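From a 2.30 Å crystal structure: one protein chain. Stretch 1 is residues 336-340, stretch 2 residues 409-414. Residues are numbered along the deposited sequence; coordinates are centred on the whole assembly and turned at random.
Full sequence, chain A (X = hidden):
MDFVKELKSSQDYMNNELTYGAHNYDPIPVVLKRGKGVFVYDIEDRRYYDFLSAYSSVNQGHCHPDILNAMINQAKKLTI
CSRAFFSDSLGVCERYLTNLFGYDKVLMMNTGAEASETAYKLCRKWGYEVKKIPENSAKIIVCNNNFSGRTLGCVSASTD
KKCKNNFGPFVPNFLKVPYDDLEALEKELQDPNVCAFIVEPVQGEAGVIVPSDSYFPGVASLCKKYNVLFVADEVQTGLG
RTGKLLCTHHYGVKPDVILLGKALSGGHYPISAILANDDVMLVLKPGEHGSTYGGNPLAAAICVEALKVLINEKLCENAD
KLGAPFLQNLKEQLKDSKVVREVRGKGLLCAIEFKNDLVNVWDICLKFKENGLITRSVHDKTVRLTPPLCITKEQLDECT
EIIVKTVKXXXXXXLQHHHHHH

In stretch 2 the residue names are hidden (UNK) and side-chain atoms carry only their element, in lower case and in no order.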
# COMPACT_ATOMS: atom_id res chain seq x y z
N ASP A 336 -15.71 -15.49 37.55
CA ASP A 336 -15.22 -16.65 38.29
C ASP A 336 -14.26 -17.55 37.49
O ASP A 336 -13.75 -18.55 38.01
CB ASP A 336 -16.41 -17.48 38.80
CG ASP A 336 -17.29 -16.70 39.76
OD1 ASP A 336 -16.74 -16.03 40.67
OD2 ASP A 336 -18.53 -16.75 39.60
N SER A 337 -14.02 -17.21 36.23
CA SER A 337 -13.14 -17.99 35.37
C SER A 337 -11.70 -17.98 35.86
O SER A 337 -11.16 -16.93 36.21
CB SER A 337 -13.19 -17.46 33.94
OG SER A 337 -12.05 -17.87 33.20
N LYS A 338 -11.07 -19.14 35.87
CA LYS A 338 -9.68 -19.24 36.29
C LYS A 338 -8.71 -18.79 35.19
O LYS A 338 -7.67 -18.20 35.48
CB LYS A 338 -9.37 -20.68 36.73
CG LYS A 338 -8.36 -20.78 37.86
CD LYS A 338 -8.33 -22.18 38.46
CE LYS A 338 -9.73 -22.72 38.70
NZ LYS A 338 -10.50 -21.88 39.66
N VAL A 339 -9.04 -19.08 33.93
CA VAL A 339 -8.13 -18.79 32.82
C VAL A 339 -8.16 -17.33 32.36
O VAL A 339 -7.17 -16.83 31.83
CB VAL A 339 -8.39 -19.71 31.59
CG1 VAL A 339 -8.20 -21.16 31.95
CG2 VAL A 339 -9.78 -19.47 31.02
N VAL A 340 -9.29 -16.65 32.56
CA VAL A 340 -9.40 -15.23 32.25
C VAL A 340 -8.64 -14.34 33.25
O VAL A 340 -8.82 -14.45 34.46
CB VAL A 340 -10.87 -14.77 32.24
CG1 VAL A 340 -10.95 -13.27 32.02
CG2 VAL A 340 -11.66 -15.53 31.16
N UNK A 409 -15.15 -24.19 28.64
CA UNK A 409 -14.41 -25.38 28.22
C UNK A 409 -12.99 -25.45 28.78
O UNK A 409 -12.59 -26.47 29.34
c UNK A 409 -11.49 -27.41 25.18
c UNK A 409 -14.02 -27.92 26.17
c UNK A 409 -12.28 -26.38 25.66
c UNK A 409 -13.25 -28.96 25.69
c UNK A 409 -11.98 -28.71 25.19
c UNK A 409 -13.54 -26.62 26.17
c UNK A 409 -14.39 -25.49 26.69
N UNK A 410 -12.23 -24.37 28.65
CA UNK A 410 -10.88 -24.36 29.21
C UNK A 410 -10.83 -24.33 30.74
O UNK A 410 -9.88 -24.83 31.34
c UNK A 410 -10.19 -23.28 24.85
c UNK A 410 -9.06 -24.02 24.54
c UNK A 410 -10.49 -23.02 26.16
c UNK A 410 -10.03 -23.23 28.60
c UNK A 410 -9.67 -23.48 27.18
c UNK A 410 -8.56 -24.23 26.86
c UNK A 410 -8.25 -24.49 25.54
N UNK A 411 -11.86 -23.75 31.36
CA UNK A 411 -11.93 -23.75 32.81
C UNK A 411 -12.23 -25.17 33.30
O UNK A 411 -11.58 -25.66 34.22
c UNK A 411 -13.01 -22.78 33.32
c UNK A 411 -12.54 -21.32 33.32
o UNK A 411 -13.39 -20.43 33.12
o UNK A 411 -11.32 -21.06 33.51
N UNK A 412 -13.21 -25.82 32.68
CA UNK A 412 -13.62 -27.16 33.08
C UNK A 412 -12.47 -28.17 32.93
O UNK A 412 -12.48 -29.21 33.59
c UNK A 412 -16.10 -26.86 32.69
c UNK A 412 -14.86 -27.60 32.28
o UNK A 412 -17.19 -27.12 32.13
o UNK A 412 -16.01 -26.00 33.59
N UNK A 413 -11.48 -27.86 32.11
CA UNK A 413 -10.47 -28.85 31.77
C UNK A 413 -9.00 -28.55 32.12
O UNK A 413 -8.10 -29.21 31.59
n UNK A 413 -12.77 -29.58 29.29
c UNK A 413 -11.76 -30.11 30.00
o UNK A 413 -11.77 -31.27 30.42
c UNK A 413 -10.58 -29.21 30.29
N UNK A 414 -8.74 -27.59 32.99
CA UNK A 414 -7.33 -27.29 33.30
C UNK A 414 -6.69 -28.24 34.31
O UNK A 414 -5.51 -28.57 34.15
c UNK A 414 -8.88 -25.90 35.48
c UNK A 414 -8.22 -25.06 34.39
c UNK A 414 -7.63 -23.79 34.95
c UNK A 414 -7.11 -25.83 33.70

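Position 409 carries seven side-chain carbons and no heteroatom, a single carbon leading into a six-membered ring. The side chain lies out of reach of stretch 1; its nearest atom, CB, is 8.7 Å from CG2 of V339, and the absence of any oxygen on the ring rules out tyrosine. The residue is F409, exposed and part of a helix that begins earlier in the chain.

Position 410 has the same make-up, one carbon followed by a ring of six carbons. Its CA-to-CB bond points toward stretch 1, yet the ring leads away, so the contact is made near the backbone: CG1 of V339 lies 4.1 Å from the carbonyl O and 4.3 Å from CB of this residue. A plain six-carbon ring again identifies phenylalanine, F410.

At position 411 there are two carbons, the second carrying two oxygens. This short, forked group reaches S337, K338 and V339, with one oxygen 2.9 Å from OG of S337 and the other 3.0 Å from the backbone N of V339. Two carbons and a terminal pair of oxygens make a carboxylate one methylene from CA, hence D411.

Position 412 repeats the pattern of two carbons and two oxygens but lies out of reach of stretch 1. It is D412.

Position 413 also has two carbons, but the second bears one oxygen and one nitrogen, the signature of a carboxamide. It touches nothing on stretch 1; its nitrogen turns back to the helix and lies 3.1 Å from O of F409. This is N413, whose ND2 donates a hydrogen bond to that carbonyl.

Position 414 has four carbons, forked at the second. One branch tip lies 3.9 Å from CD of K338 and 4.0 Å from CG1 of V339. The fork beyond CB gives leucine, L414, with CD2 as the touching atom.

The contact centres on the carboxylate of D411, which accepts hydrogen bonds through both oxygens. OG of S337 donates to OD2 at 2.9 Å, while OD1 receives N of V339 at 3.0 Å and, in a weak bond at 3.1 Å, N of K338. OG of S337 also accepts a hydrogen bond from N of V340 at 3.1 Å, so one hydroxyl both braces the backbone of stretch 1 and binds the carboxylate. Beside this polar cluster, V339 packs against CB of F410 and the tip of L414, adding an apolar margin. The two stretches together bury 249 Å².

Stretch 2 (409-414) FFDDNL
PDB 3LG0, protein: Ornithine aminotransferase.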